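Side-chain contacts in glycosyl hydrolase family 26 (Bacteroides ovatus, PDB 4ZXO), which hydrolyses beta-mannan as a GH26 beta-mannanase, probably in the breakdown of galactomannan: residues K25-G30 with P288-Y293; V236-R241 with S279-G284; V325-S328 with K332-F335. One frame throughout, in Å; residues are numbered along the deposited sequence.

Interaction 1 of 3, residues K25-G30 with P288-Y293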
ATOM      1  N   LYS A  25      18.205  -2.724   7.837  1.00 19.77           N
ATOM      2  CA  LYS A  25      18.295  -3.266   6.463  1.00 18.47           C
ATOM      3  C   LYS A  25      18.130  -2.210   5.387  1.00 17.70           C
ATOM      4  O   LYS A  25      18.643  -2.372   4.288  1.00 18.89           O
ATOM      5  CB  LYS A  25      17.223  -4.356   6.240  1.00 20.01           C
ATOM      6  CG  LYS A  25      17.288  -5.571   7.198  1.00 23.44           C
ATOM      7  CD  LYS A  25      18.549  -6.386   7.009  1.00 26.82           C
ATOM      8  CE  LYS A  25      18.469  -7.225   5.758  1.00 27.96           C
ATOM      9  NZ  LYS A  25      19.684  -8.154   5.679  1.00 29.70           N
ATOM     10  N   GLY A  26      17.335  -1.176   5.665  1.00 16.06           N
ATOM     11  CA  GLY A  26      17.080  -0.156   4.642  1.00 13.39           C
ATOM     12  C   GLY A  26      15.601  -0.110   4.305  1.00 12.31           C
ATOM     13  O   GLY A  26      14.784  -0.750   4.975  1.00 13.74           O
ATOM     14  N   ILE A  27      15.299   0.625   3.246  1.00 10.70           N
ATOM     15  CA  ILE A  27      13.929   0.965   2.848  1.00 10.86           C
ATOM     16  C   ILE A  27      13.613   0.300   1.515  1.00 10.77           C
ATOM     17  O   ILE A  27      14.232   0.638   0.510  1.00 11.68           O
ATOM     18  CB  ILE A  27      13.746   2.480   2.685  1.00 10.37           C
ATOM     19  CG1 ILE A  27      14.204   3.275   3.910  1.00 10.38           C
ATOM     20  CG2 ILE A  27      12.266   2.792   2.417  1.00 10.37           C
ATOM     21  CD1 ILE A  27      14.207   4.787   3.717  1.00 10.95           C
ATOM     22  N   LEU A  28      12.665  -0.633   1.477  1.00  8.70           N
ATOM     23  CA  LEU A  28      12.265  -1.200   0.176  1.00  9.40           C
ATOM     24  C   LEU A  28      11.630  -0.176  -0.691  1.00  9.83           C
ATOM     25  O   LEU A  28      10.792   0.569  -0.222  1.00  9.70           O
ATOM     26  CB  LEU A  28      11.278  -2.361   0.386  1.00 10.41           C
ATOM     27  CG  LEU A  28      11.853  -3.591   1.122  1.00 11.86           C
ATOM     28  CD1 LEU A  28      10.690  -4.406   1.790  1.00 13.37           C
ATOM     29  CD2 LEU A  28      12.665  -4.445   0.165  1.00 11.22           C
ATOM     30  N   PHE A  29      12.001  -0.142  -1.971  1.00  9.86           N
ATOM     31  CA  PHE A  29      11.347   0.764  -2.891  1.00  8.88           C
ATOM     32  C   PHE A  29      10.182   0.100  -3.593  1.00  8.15           C
ATOM     33  O   PHE A  29      10.325  -1.038  -4.078  1.00  8.15           O
ATOM     34  CB  PHE A  29      12.319   1.268  -3.943  1.00 10.70           C
ATOM     35  CG  PHE A  29      11.697   2.313  -4.844  1.00 10.71           C
ATOM     36  CD1 PHE A  29      11.486   3.621  -4.377  1.00 11.29           C
ATOM     37  CD2 PHE A  29      11.232   1.984  -6.098  1.00 10.84           C
ATOM     38  CE1 PHE A  29      10.852   4.596  -5.199  1.00 11.52           C
ATOM     39  CE2 PHE A  29      10.606   2.951  -6.906  1.00 11.86           C
ATOM     40  CZ  PHE A  29      10.425   4.250  -6.467  1.00 11.97           C
ATOM     41  N   GLY A  30       9.060   0.837  -3.716  1.00  8.09           N
ATOM     42  CA  GLY A  30       7.832   0.307  -4.249  1.00  9.24           C
ATOM     43  C   GLY A  30       7.232   1.107  -5.403  1.00  8.65           C
ATOM     44  O   GLY A  30       7.415   2.326  -5.492  1.00  7.44           O
ATOM     45  N   PRO A 288      16.623  12.775   0.830  1.00 13.92           N
ATOM     46  CA  PRO A 288      17.076  13.436   2.078  1.00 14.68           C
ATOM     47  C   PRO A 288      16.038  13.461   3.173  1.00 14.29           C
ATOM     48  O   PRO A 288      16.419  13.519   4.344  1.00 15.98           O
ATOM     49  CB  PRO A 288      17.393  14.871   1.652  1.00 15.92           C
ATOM     50  CG  PRO A 288      17.720  14.763   0.162  1.00 15.40           C
ATOM     51  CD  PRO A 288      16.786  13.639  -0.364  1.00 14.33           C
ATOM     52  N   VAL A 289      14.758  13.349   2.820  1.00 13.14           N
ATOM     53  CA  VAL A 289      13.735  13.256   3.844  1.00 12.84           C
ATOM     54  C   VAL A 289      13.622  11.844   4.368  1.00 12.35           C
ATOM     55  O   VAL A 289      13.739  11.651   5.571  1.00 13.00           O
ATOM     56  CB  VAL A 289      12.351  13.710   3.336  1.00 13.12           C
ATOM     57  CG1 VAL A 289      11.304  13.537   4.447  1.00 12.48           C
ATOM     58  CG2 VAL A 289      12.424  15.174   2.925  1.00 13.87           C
ATOM     59  N   ILE A 290      13.429  10.854   3.486  1.00 11.79           N
ATOM     60  CA  ILE A 290      13.069   9.532   3.982  1.00 10.68           C
ATOM     61  C   ILE A 290      14.242   8.834   4.665  1.00 11.72           C
ATOM     62  O   ILE A 290      14.018   8.009   5.544  1.00 12.75           O
ATOM     63  CB  ILE A 290      12.474   8.606   2.886  1.00 10.26           C
ATOM     64  CG1 ILE A 290      13.466   8.324   1.770  1.00 10.18           C
ATOM     65  CG2 ILE A 290      11.188   9.217   2.308  1.00 11.58           C
ATOM     66  CD1 ILE A 290      12.947   7.316   0.767  1.00 11.15           C
ATOM     67  N   GLU A 291      15.482   9.185   4.319  1.00 12.36           N
ATOM     68  CA  GLU A 291      16.622   8.481   4.905  1.00 13.72           C
ATOM     69  C   GLU A 291      16.789   8.762   6.377  1.00 14.68           C
ATOM     70  O   GLU A 291      17.550   8.043   7.046  1.00 17.40           O
ATOM     71  CB  GLU A 291      17.913   8.819   4.172  1.00 16.08           C
ATOM     72  CG  GLU A 291      18.386  10.242   4.399  1.00 18.13           C
ATOM     73  CD  GLU A 291      19.615  10.585   3.554  1.00 21.56           C
ATOM     74  OE1 GLU A 291      20.206   9.644   2.968  1.00 22.90           O
ATOM     75  OE2 GLU A 291      19.992  11.775   3.477  1.00 23.84           O
ATOM     76  N   LYS A 292      16.066   9.754   6.891  1.00 13.78           N
ATOM     77  CA  LYS A 292      16.144  10.105   8.312  1.00 15.35           C
ATOM     78  C   LYS A 292      15.220   9.249   9.194  1.00 15.36           C
ATOM     79  O   LYS A 292      15.202   9.397  10.409  1.00 18.03           O
ATOM     80  CB  LYS A 292      15.785  11.588   8.509  1.00 15.86           C
ATOM     81  CG  LYS A 292      16.631  12.588   7.707  1.00 17.90           C
ATOM     82  CD  LYS A 292      16.396  13.979   8.156  1.00 19.61           C
ATOM     83  CE  LYS A 292      15.017  14.470   7.862  1.00 20.73           C
ATOM     84  NZ  LYS A 292      14.868  15.873   8.441  1.00 23.16           N
ATOM     85  N   TYR A 293      14.449   8.358   8.578  1.00 14.29           N
ATOM     86  CA  TYR A 293      13.400   7.648   9.310  1.00 12.91           C
ATOM     87  C   TYR A 293      13.484   6.176   9.014  1.00 11.61           C
ATOM     88  O   TYR A 293      13.839   5.792   7.910  1.00 12.82           O
ATOM     89  CB  TYR A 293      12.005   8.165   8.907  1.00 13.16           C
ATOM     90  CG  TYR A 293      11.848   9.638   9.141  1.00 12.21           C
ATOM     91  CD1 TYR A 293      11.514  10.136  10.425  1.00 12.21           C
ATOM     92  CD2 TYR A 293      12.049  10.556   8.108  1.00 12.21           C
ATOM     93  CE1 TYR A 293      11.379  11.467  10.635  1.00 12.57           C
ATOM     94  CE2 TYR A 293      11.953  11.900   8.352  1.00 12.33           C
ATOM     95  CZ  TYR A 293      11.581  12.352   9.581  1.00 12.02           C
ATOM     96  OH  TYR A 293      11.463  13.716   9.830  1.00 13.67           O
TER

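Interaction 2 of 3, residues V236-R241 with S279-G284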
ATOM      1  N   VAL A 236       1.366  10.672   1.407  1.00  7.98           N
ATOM      2  CA  VAL A 236       1.675  12.095   1.306  1.00  8.50           C
ATOM      3  C   VAL A 236       2.325  12.343  -0.042  1.00  9.16           C
ATOM      4  O   VAL A 236       3.381  11.757  -0.321  1.00  9.08           O
ATOM      5  CB  VAL A 236       2.654  12.591   2.449  1.00  8.93           C
ATOM      6  CG1 VAL A 236       2.913  14.091   2.298  1.00  9.73           C
ATOM      7  CG2 VAL A 236       2.139  12.208   3.854  1.00 11.52           C
ATOM      8  N   TYR A 237       1.675  13.167  -0.881  1.00  9.57           N
ATOM      9  CA  TYR A 237       2.211  13.507  -2.212  1.00 10.08           C
ATOM     10  C   TYR A 237       2.799  14.914  -2.249  1.00 11.17           C
ATOM     11  O   TYR A 237       2.428  15.777  -1.452  1.00 12.57           O
ATOM     12  CB  TYR A 237       1.101  13.399  -3.280  1.00 10.89           C
ATOM     13  CG  TYR A 237       0.772  11.958  -3.619  1.00 11.79           C
ATOM     14  CD1 TYR A 237       1.347  11.312  -4.729  1.00 11.74           C
ATOM     15  CD2 TYR A 237      -0.103  11.248  -2.827  1.00 12.35           C
ATOM     16  CE1 TYR A 237       1.042   9.997  -5.029  1.00 12.16           C
ATOM     17  CE2 TYR A 237      -0.406   9.915  -3.109  1.00 12.52           C
ATOM     18  CZ  TYR A 237       0.176   9.292  -4.197  1.00 12.69           C
ATOM     19  OH  TYR A 237      -0.140   7.977  -4.472  1.00 12.77           O
ATOM     20  N   GLN A 238       3.723  15.146  -3.174  1.00 10.85           N
ATOM     21  CA  GLN A 238       4.226  16.489  -3.337  1.00 11.15           C
ATOM     22  C   GLN A 238       3.340  17.339  -4.269  1.00 11.98           C
ATOM     23  O   GLN A 238       3.100  17.002  -5.440  1.00 12.57           O
ATOM     24  CB  GLN A 238       5.646  16.498  -3.888  1.00 10.42           C
ATOM     25  CG  GLN A 238       6.105  17.962  -4.128  1.00 10.50           C
ATOM     26  CD  GLN A 238       7.586  18.061  -4.466  1.00 11.10           C
ATOM     27  OE1 GLN A 238       8.425  17.363  -3.868  1.00 12.41           O
ATOM     28  NE2 GLN A 238       7.924  18.946  -5.413  1.00 13.81           N
ATOM     29  N   PHE A 239       2.883  18.471  -3.743  1.00 12.81           N
ATOM     30  CA  PHE A 239       2.172  19.439  -4.555  1.00 16.34           C
ATOM     31  C   PHE A 239       3.006  20.679  -4.713  1.00 16.99           C
ATOM     32  O   PHE A 239       3.045  21.270  -5.801  1.00 18.14           O
ATOM     33  CB  PHE A 239       0.783  19.767  -3.949  1.00 18.03           C
ATOM     34  CG  PHE A 239      -0.099  18.597  -3.959  1.00 20.33           C
ATOM     35  CD1 PHE A 239      -0.615  18.151  -5.168  1.00 22.27           C
ATOM     36  CD2 PHE A 239      -0.336  17.869  -2.814  1.00 22.29           C
ATOM     37  CE1 PHE A 239      -1.417  16.985  -5.222  1.00 22.81           C
ATOM     38  CE2 PHE A 239      -1.161  16.727  -2.855  1.00 22.94           C
ATOM     39  CZ  PHE A 239      -1.670  16.273  -4.056  1.00 22.88           C
ATOM     40  N   GLU A 240       3.686  21.060  -3.649  1.00 17.11           N
ATOM     41  CA  GLU A 240       4.695  22.125  -3.695  1.00 16.82           C
ATOM     42  C   GLU A 240       5.880  21.667  -2.838  1.00 16.10           C
ATOM     43  O   GLU A 240       5.682  21.056  -1.798  1.00 15.24           O
ATOM     44  CB  GLU A 240       4.097  23.439  -3.197  1.00 18.82           C
ATOM     45  CG  GLU A 240       5.040  24.619  -3.325  1.00 21.02           C
ATOM     46  CD  GLU A 240       5.890  24.831  -2.102  1.00 23.77           C
ATOM     47  OE1 GLU A 240       5.462  24.444  -0.985  1.00 24.26           O
ATOM     48  OE2 GLU A 240       7.008  25.364  -2.278  1.00 27.28           O
ATOM     49  N   ARG A 241       7.103  21.924  -3.282  1.00 14.70           N
ATOM     50  CA  ARG A 241       8.223  21.238  -2.658  1.00 15.51           C
ATOM     51  C   ARG A 241       8.423  21.587  -1.187  1.00 15.52           C
ATOM     52  O   ARG A 241       8.626  20.683  -0.380  1.00 14.82           O
ATOM     53  CB  ARG A 241       9.497  21.548  -3.412  1.00 16.51           C
ATOM     54  CG  ARG A 241      10.718  20.853  -2.868  1.00 17.32           C
ATOM     55  CD  ARG A 241      11.932  21.113  -3.762  1.00 19.17           C
ATOM     56  NE  ARG A 241      13.055  20.335  -3.271  1.00 21.22           N
ATOM     57  CZ  ARG A 241      13.901  20.758  -2.339  1.00 22.57           C
ATOM     58  NH1 ARG A 241      13.730  21.964  -1.787  1.00 23.12           N
ATOM     59  NH2 ARG A 241      14.928  19.991  -1.979  1.00 23.70           N
ATOM     60  N   SER A 279      14.006  17.230 -12.286  1.00 17.38           N
ATOM     61  CA  SER A 279      14.928  16.219 -12.777  1.00 18.47           C
ATOM     62  C   SER A 279      15.790  15.619 -11.636  1.00 17.63           C
ATOM     63  O   SER A 279      16.438  14.543 -11.823  1.00 19.07           O
ATOM     64  CB  SER A 279      15.798  16.814 -13.859  1.00 20.53           C
ATOM     65  OG  SER A 279      16.699  17.763 -13.318  1.00 22.62           O
ATOM     66  N   LEU A 280      15.786  16.283 -10.472  1.00 16.46           N
ATOM     67  CA  LEU A 280      16.571  15.838  -9.306  1.00 17.61           C
ATOM     68  C   LEU A 280      15.671  15.475  -8.146  1.00 16.00           C
ATOM     69  O   LEU A 280      16.092  15.551  -6.998  1.00 16.96           O
ATOM     70  CB  LEU A 280      17.545  16.924  -8.850  1.00 20.16           C
ATOM     71  CG  LEU A 280      18.613  17.326  -9.874  1.00 21.87           C
ATOM     72  CD1 LEU A 280      19.465  18.439  -9.336  1.00 23.09           C
ATOM     73  CD2 LEU A 280      19.480  16.125 -10.190  1.00 22.35           C
ATOM     74  N   TRP A 281      14.437  15.070  -8.438  1.00 14.02           N
ATOM     75  CA  TRP A 281      13.479  14.856  -7.329  1.00 13.37           C
ATOM     76  C   TRP A 281      13.912  13.766  -6.378  1.00 12.46           C
ATOM     77  O   TRP A 281      13.776  13.908  -5.159  1.00 12.62           O
ATOM     78  CB  TRP A 281      12.077  14.511  -7.836  1.00 13.07           C
ATOM     79  CG  TRP A 281      11.048  14.548  -6.740  1.00 12.60           C
ATOM     80  CD1 TRP A 281      10.569  15.665  -6.121  1.00 13.12           C
ATOM     81  CD2 TRP A 281      10.383  13.443  -6.149  1.00 12.14           C
ATOM     82  NE1 TRP A 281       9.661  15.328  -5.170  1.00 13.69           N
ATOM     83  CE2 TRP A 281       9.519  13.962  -5.159  1.00 12.27           C
ATOM     84  CE3 TRP A 281      10.452  12.053  -6.333  1.00 12.15           C
ATOM     85  CZ2 TRP A 281       8.711  13.147  -4.356  1.00 12.88           C
ATOM     86  CZ3 TRP A 281       9.609  11.215  -5.526  1.00 12.03           C
ATOM     87  CH2 TRP A 281       8.744  11.793  -4.562  1.00 13.25           C
ATOM     88  N   TRP A 282      14.439  12.680  -6.932  1.00 12.17           N
ATOM     89  CA  TRP A 282      14.720  11.472  -6.133  1.00 10.98           C
ATOM     90  C   TRP A 282      15.833  11.695  -5.109  1.00 12.68           C
ATOM     91  O   TRP A 282      15.654  11.387  -3.920  1.00 12.39           O
ATOM     92  CB  TRP A 282      15.090  10.306  -7.071  1.00 10.84           C
ATOM     93  CG  TRP A 282      14.004  10.054  -8.052  1.00 10.99           C
ATOM     94  CD1 TRP A 282      13.928  10.509  -9.342  1.00 11.96           C
ATOM     95  CD2 TRP A 282      12.766   9.397  -7.788  1.00 10.51           C
ATOM     96  NE1 TRP A 282      12.712  10.156  -9.906  1.00 12.02           N
ATOM     97  CE2 TRP A 282      11.997   9.431  -8.984  1.00 11.16           C
ATOM     98  CE3 TRP A 282      12.259   8.726  -6.679  1.00 10.06           C
ATOM     99  CZ2 TRP A 282      10.717   8.893  -9.073  1.00 11.15           C
ATOM    100  CZ3 TRP A 282      10.994   8.156  -6.772  1.00 10.38           C
ATOM    101  CH2 TRP A 282      10.236   8.254  -7.972  1.00 10.90           C
ATOM    102  N   THR A 283      16.986  12.222  -5.556  1.00 13.56           N
ATOM    103  CA  THR A 283      18.075  12.473  -4.609  1.00 14.31           C
ATOM    104  C   THR A 283      18.010  13.821  -3.978  1.00 14.57           C
ATOM    105  O   THR A 283      18.596  14.047  -2.917  1.00 15.22           O
ATOM    106  CB  THR A 283      19.488  12.354  -5.248  1.00 15.28           C
ATOM    107  OG1 THR A 283      19.662  13.352  -6.283  1.00 17.93           O
ATOM    108  CG2 THR A 283      19.652  10.953  -5.836  1.00 15.69           C
ATOM    109  N   GLY A 284      17.305  14.738  -4.613  1.00 14.71           N
ATOM    110  CA  GLY A 284      17.314  16.091  -4.103  1.00 15.18           C
ATOM    111  C   GLY A 284      16.169  16.445  -3.191  1.00 15.93           C
ATOM    112  O   GLY A 284      16.257  17.394  -2.439  1.00 17.16           O
TER

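Interaction 3 of 3, residues V325-S328 with K332-F335. With K (potassium ion), chain B.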
ATOM      1  N   VAL A 325      18.184   6.608 -11.175  1.00 12.85           N
ATOM      2  CA  VAL A 325      19.252   5.595 -11.152  1.00 14.02           C
ATOM      3  C   VAL A 325      20.197   5.868  -9.968  1.00 15.11           C
ATOM      4  O   VAL A 325      20.523   4.956  -9.228  1.00 14.82           O
ATOM      5  CB  VAL A 325      20.046   5.548 -12.458  1.00 13.56           C
ATOM      6  CG1 VAL A 325      21.284   4.604 -12.287  1.00 14.37           C
ATOM      7  CG2 VAL A 325      19.143   5.004 -13.601  1.00 13.49           C
ATOM      8  N   LYS A 326      20.599   7.130  -9.781  1.00 15.49           N
ATOM      9  CA  LYS A 326      21.474   7.486  -8.678  1.00 16.33           C
ATOM     10  C   LYS A 326      20.818   7.171  -7.308  1.00 14.83           C
ATOM     11  O   LYS A 326      21.451   6.649  -6.387  1.00 15.27           O
ATOM     12  CB  LYS A 326      21.845   8.966  -8.783  1.00 20.38           C
ATOM     13  CG  LYS A 326      22.724   9.512  -7.670  1.00 25.17           C
ATOM     14  CD  LYS A 326      23.204  10.946  -8.021  1.00 29.59           C
ATOM     15  CE  LYS A 326      23.438  11.864  -6.814  1.00 33.23           C
ATOM     16  NZ  LYS A 326      24.310  11.210  -5.803  1.00 35.66           N
ATOM     17  N   PHE A 327      19.548   7.534  -7.189  1.00 13.95           N
ATOM     18  CA  PHE A 327      18.753   7.201  -5.999  1.00 12.88           C
ATOM     19  C   PHE A 327      18.743   5.709  -5.725  1.00 13.22           C
ATOM     20  O   PHE A 327      18.898   5.264  -4.584  1.00 13.32           O
ATOM     21  CB  PHE A 327      17.345   7.732  -6.246  1.00 12.91           C
ATOM     22  CG  PHE A 327      16.264   7.242  -5.310  1.00 13.15           C
ATOM     23  CD1 PHE A 327      16.017   7.882  -4.087  1.00 13.01           C
ATOM     24  CD2 PHE A 327      15.476   6.150  -5.672  1.00 12.70           C
ATOM     25  CE1 PHE A 327      14.953   7.465  -3.259  1.00 12.43           C
ATOM     26  CE2 PHE A 327      14.436   5.701  -4.828  1.00 12.85           C
ATOM     27  CZ  PHE A 327      14.177   6.367  -3.617  1.00 13.01           C
ATOM     28  N   SER A 328      18.580   4.931  -6.791  1.00 14.28           N
ATOM     29  CA  SER A 328      18.471   3.483  -6.645  1.00 14.97           C
ATOM     30  C   SER A 328      19.769   2.896  -6.142  1.00 15.98           C
ATOM     31  O   SER A 328      19.733   1.874  -5.508  1.00 16.34           O
ATOM     32  CB  SER A 328      18.068   2.798  -7.956  1.00 14.94           C
ATOM     33  OG  SER A 328      19.145   2.723  -8.885  1.00 14.89           O
ATOM     34  N   LYS A 332      20.682   2.799   1.134  1.00 18.79           N
ATOM     35  CA  LYS A 332      19.468   2.867   1.955  1.00 19.40           C
ATOM     36  C   LYS A 332      18.249   2.368   1.234  1.00 16.60           C
ATOM     37  O   LYS A 332      17.229   2.166   1.873  1.00 18.17           O
ATOM     38  CB  LYS A 332      19.253   4.307   2.425  1.00 23.46           C
ATOM     39  CG  LYS A 332      20.470   4.775   3.202  1.00 28.16           C
ATOM     40  CD  LYS A 332      20.382   6.206   3.680  1.00 31.18           C
ATOM     41  CE  LYS A 332      21.608   6.528   4.545  1.00 33.04           C
ATOM     42  NZ  LYS A 332      21.584   7.941   4.960  1.00 34.60           N
ATOM     43  N   ILE A 333      18.314   2.192  -0.087  1.00 14.04           N
ATOM     44  CA  ILE A 333      17.082   1.901  -0.822  1.00 12.53           C
ATOM     45  C   ILE A 333      17.176   0.556  -1.489  1.00 13.42           C
ATOM     46  O   ILE A 333      18.152   0.325  -2.237  1.00 14.91           O
ATOM     47  CB  ILE A 333      16.808   2.978  -1.924  1.00 12.44           C
ATOM     48  CG1 ILE A 333      16.855   4.411  -1.376  1.00 12.05           C
ATOM     49  CG2 ILE A 333      15.448   2.775  -2.687  1.00 13.65           C
ATOM     50  CD1 ILE A 333      15.852   4.726  -0.299  1.00 12.74           C
ATOM     51  N   LEU A 334      16.170  -0.301  -1.271  1.00 11.80           N
ATOM     52  CA  LEU A 334      16.303  -1.709  -1.591  1.00 10.95           C
ATOM     53  C   LEU A 334      15.380  -2.129  -2.741  1.00 12.00           C
ATOM     54  O   LEU A 334      14.175  -1.840  -2.760  1.00 12.78           O
ATOM     55  CB  LEU A 334      16.007  -2.572  -0.385  1.00 10.91           C
ATOM     56  CG  LEU A 334      16.774  -2.259   0.891  1.00 10.98           C
ATOM     57  CD1 LEU A 334      16.194  -3.095   2.025  1.00 12.44           C
ATOM     58  CD2 LEU A 334      18.252  -2.487   0.747  1.00 12.96           C
ATOM     59  N   PHE A 335      15.956  -2.862  -3.670  1.00 12.56           N
ATOM     60  CA  PHE A 335      15.273  -3.388  -4.832  1.00 12.59           C
ATOM     61  C   PHE A 335      15.501  -4.883  -4.803  1.00 12.56           C
ATOM     62  O   PHE A 335      16.453  -5.373  -4.156  1.00 13.39           O
ATOM     63  CB  PHE A 335      15.836  -2.788  -6.171  1.00 12.91           C
ATOM     64  CG  PHE A 335      15.564  -1.334  -6.335  1.00 12.93           C
ATOM     65  CD1 PHE A 335      14.592  -0.885  -7.240  1.00 11.57           C
ATOM     66  CD2 PHE A 335      16.294  -0.386  -5.590  1.00 13.37           C
ATOM     67  CE1 PHE A 335      14.316   0.489  -7.389  1.00 11.06           C
ATOM     68  CE2 PHE A 335      16.022   0.975  -5.731  1.00 13.99           C
ATOM     69  CZ  PHE A 335      15.013   1.422  -6.620  1.00 12.70           C
TER
HETATM   70  K     K B 401      20.177   0.303  -3.531  1.00 31.56           K
HETATM   71  O   HOH W   1      22.793   0.148  -3.591  1.00 46.14           O
HETATM   72  O   HOH W   2      21.952  -2.190  -4.154  1.00 22.91           O
HETATM   73  O   HOH W   3      19.577  -1.482  -5.106  1.00 37.73           O
HETATM   74  O   HOH W   4      21.214  -1.707  -1.987  1.00 47.88           O

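Interaction 1 of 3, residues K25-G30 with P288-Y293
Ile-27 carries the contact with its CD1 methyl, which meets Ile-290 CD1 and two carbonyl oxygens. The two CD1 methyls lie 4.1 Å apart, Ile-27 CD1 to Ile-290 CD1, with the two chains inclined to each other. On Ile-27, CG1 stands beside the backbone N and opposite the carbonyl carbon (chi1 -52°), and CD1 continues outward in an extended line. That sends the methyl away from the strand toward the chain leaving helix 281-290. Ile-290 instead sets CG1 between its own N and carbonyl carbon (chi1 63°), bringing both CG1 and CD1 up to the same methyl.

The setting is the TIM barrel of the GH26 fold. Helix 281-290 packs outside the barrel and its chain runs on into strand 295-300, which lies parallel to strand 27-32; the contact sits where the chain turns from helix 281-290 toward strand 295-300, next to the start of strand 27-32. Ile-290 also touches Leu-295, and Ile-27 touches Val-298, both of strand 295-300.

The remaining approaches are methyl to carbonyl. Ile-27 CD1 is 3.7 Å from Ile-290 O, and it lies 4.3 Å from Tyr-293 O. No hydrogen bond crosses; Ile-290 O is taken by its own segment, accepting Tyr-293 N at 3.1 Å in a type I turn from Ile-290 to Tyr-293.

The polar ends point to other neighbours. Tyr-293 OH hydrogen-bonds to Asn-249 and Thr-253 of helix 241-262, while Glu-291 OE1 forms a salt bridge with Lys-332 NZ.

Interaction 2 of 3, residues V236-R241 with S279-G284
Trp-281 presents the N-H edge of its indole to Gln-238, and this is the tight, buried half of the contact. Trp-281 NE1 donates to Gln-238 OE1 at 2.7 Å, and the bond is nearly straight, with an N-H...O angle of 165°. The oxygen lies in the plane of the indole. Seen from the amide, however, the donor stands well above the carbonyl plane, and the amide and ring planes are 60° apart. On Gln-238, CG anti to the backbone N and an extended chain carry the amide out to the indole. The bond satisfies NE1, the one polar atom of this buried ring. On its other flank the indole leans on the next residue: Trp-281 CE3 lies over the centre of the Trp-282 ring.

The outer half is looser and faces solvent. Arg-241, an exposed residue, stretches its chain out straight from CG to NE and uses NH2 to reach Gly-284 O at 3.0 Å. The carbonyl oxygen lies in the guanidinium plane, but the bond is bent to 144° at the hydrogen. NE of the same guanidinium is hydrogen-bonded to Thr-285 OG1, so the arginine grips two successive residues of the first turns of the helix. Gly-284 N closes one of those turns on Leu-280 O at 2.8 Å.

Among its neighbours, 236-241 is the loop between strand 231-235 and helix 241-262. Glu-240, at the N-cap of helix 241-262, accepts a bond from Gln-243 N on OE1. The contact thus joins that helix's beginning to the beginning of helix 281-290, the next helix round the barrel.

Interaction 3 of 3, residues V325-S328 with K332-F335
Ile-333 lies across one face of the Phe-327 ring, the two side chains crossing at about a right angle. Here helix 321-328 hands over to strand 333-334, which adds a short parallel strand beside strand 27-32 of the TIM barrel.

Ile-333 has CG1 beside its backbone N (chi1 -52°) and CG2 anti to that N, a setting that puts CG1 over the ring face and CG2 near its rim. CG1 stands 4.2 Å from the centroid of the Phe-327 ring, a CH-pi contact 21° off the normal, while Ile-333 CG2 meets Phe-327 CE2 at 3.8 Å. With an alanine in place of Ile-333, CG1, CG2 and CD1 would go, which is likely to open a gap over that face of Phe-327 and let the ring turn more freely.

Ser-328 turns OG back between its N and carbonyl carbon (chi1 76°), where it donates to Val-325 O at 2.6 Å, one turn earlier in the helix. Its CB meets the Phe-335 ring obliquely, 3.5 Å from Phe-335 CE2.

The backbones share a potassium ion, completed by Ser-330 O and waters: Ser-328 O binds it at 2.6 Å, and Ile-333 O at 2.4 Å.

Overall arrangement
Interactions 1 and 3 adjoin, their centres about 9 Å apart: strands 27-32 and 333-334 pair side by side, with Ile-27 N 2.8 Å from Lys-332 O and Ile-27 O 2.8 Å from Leu-334 N. The side chain of Ile-27 comes within about 9 Å of the potassium ion held in interaction 3. Interactions 1 and 2 (centres about 14 Å apart) use opposite ends of helix 281-290. Trp-282 of interaction 2 links the other two: its CZ3 is 3.9 Å from Phe-29 CE1, and its CB 3.5 Å from Phe-327 CB. Active sites of TIM barrels lie at the C-terminal strand ends, where the 236-241 loop emerges; Ile-27 instead begins its strand.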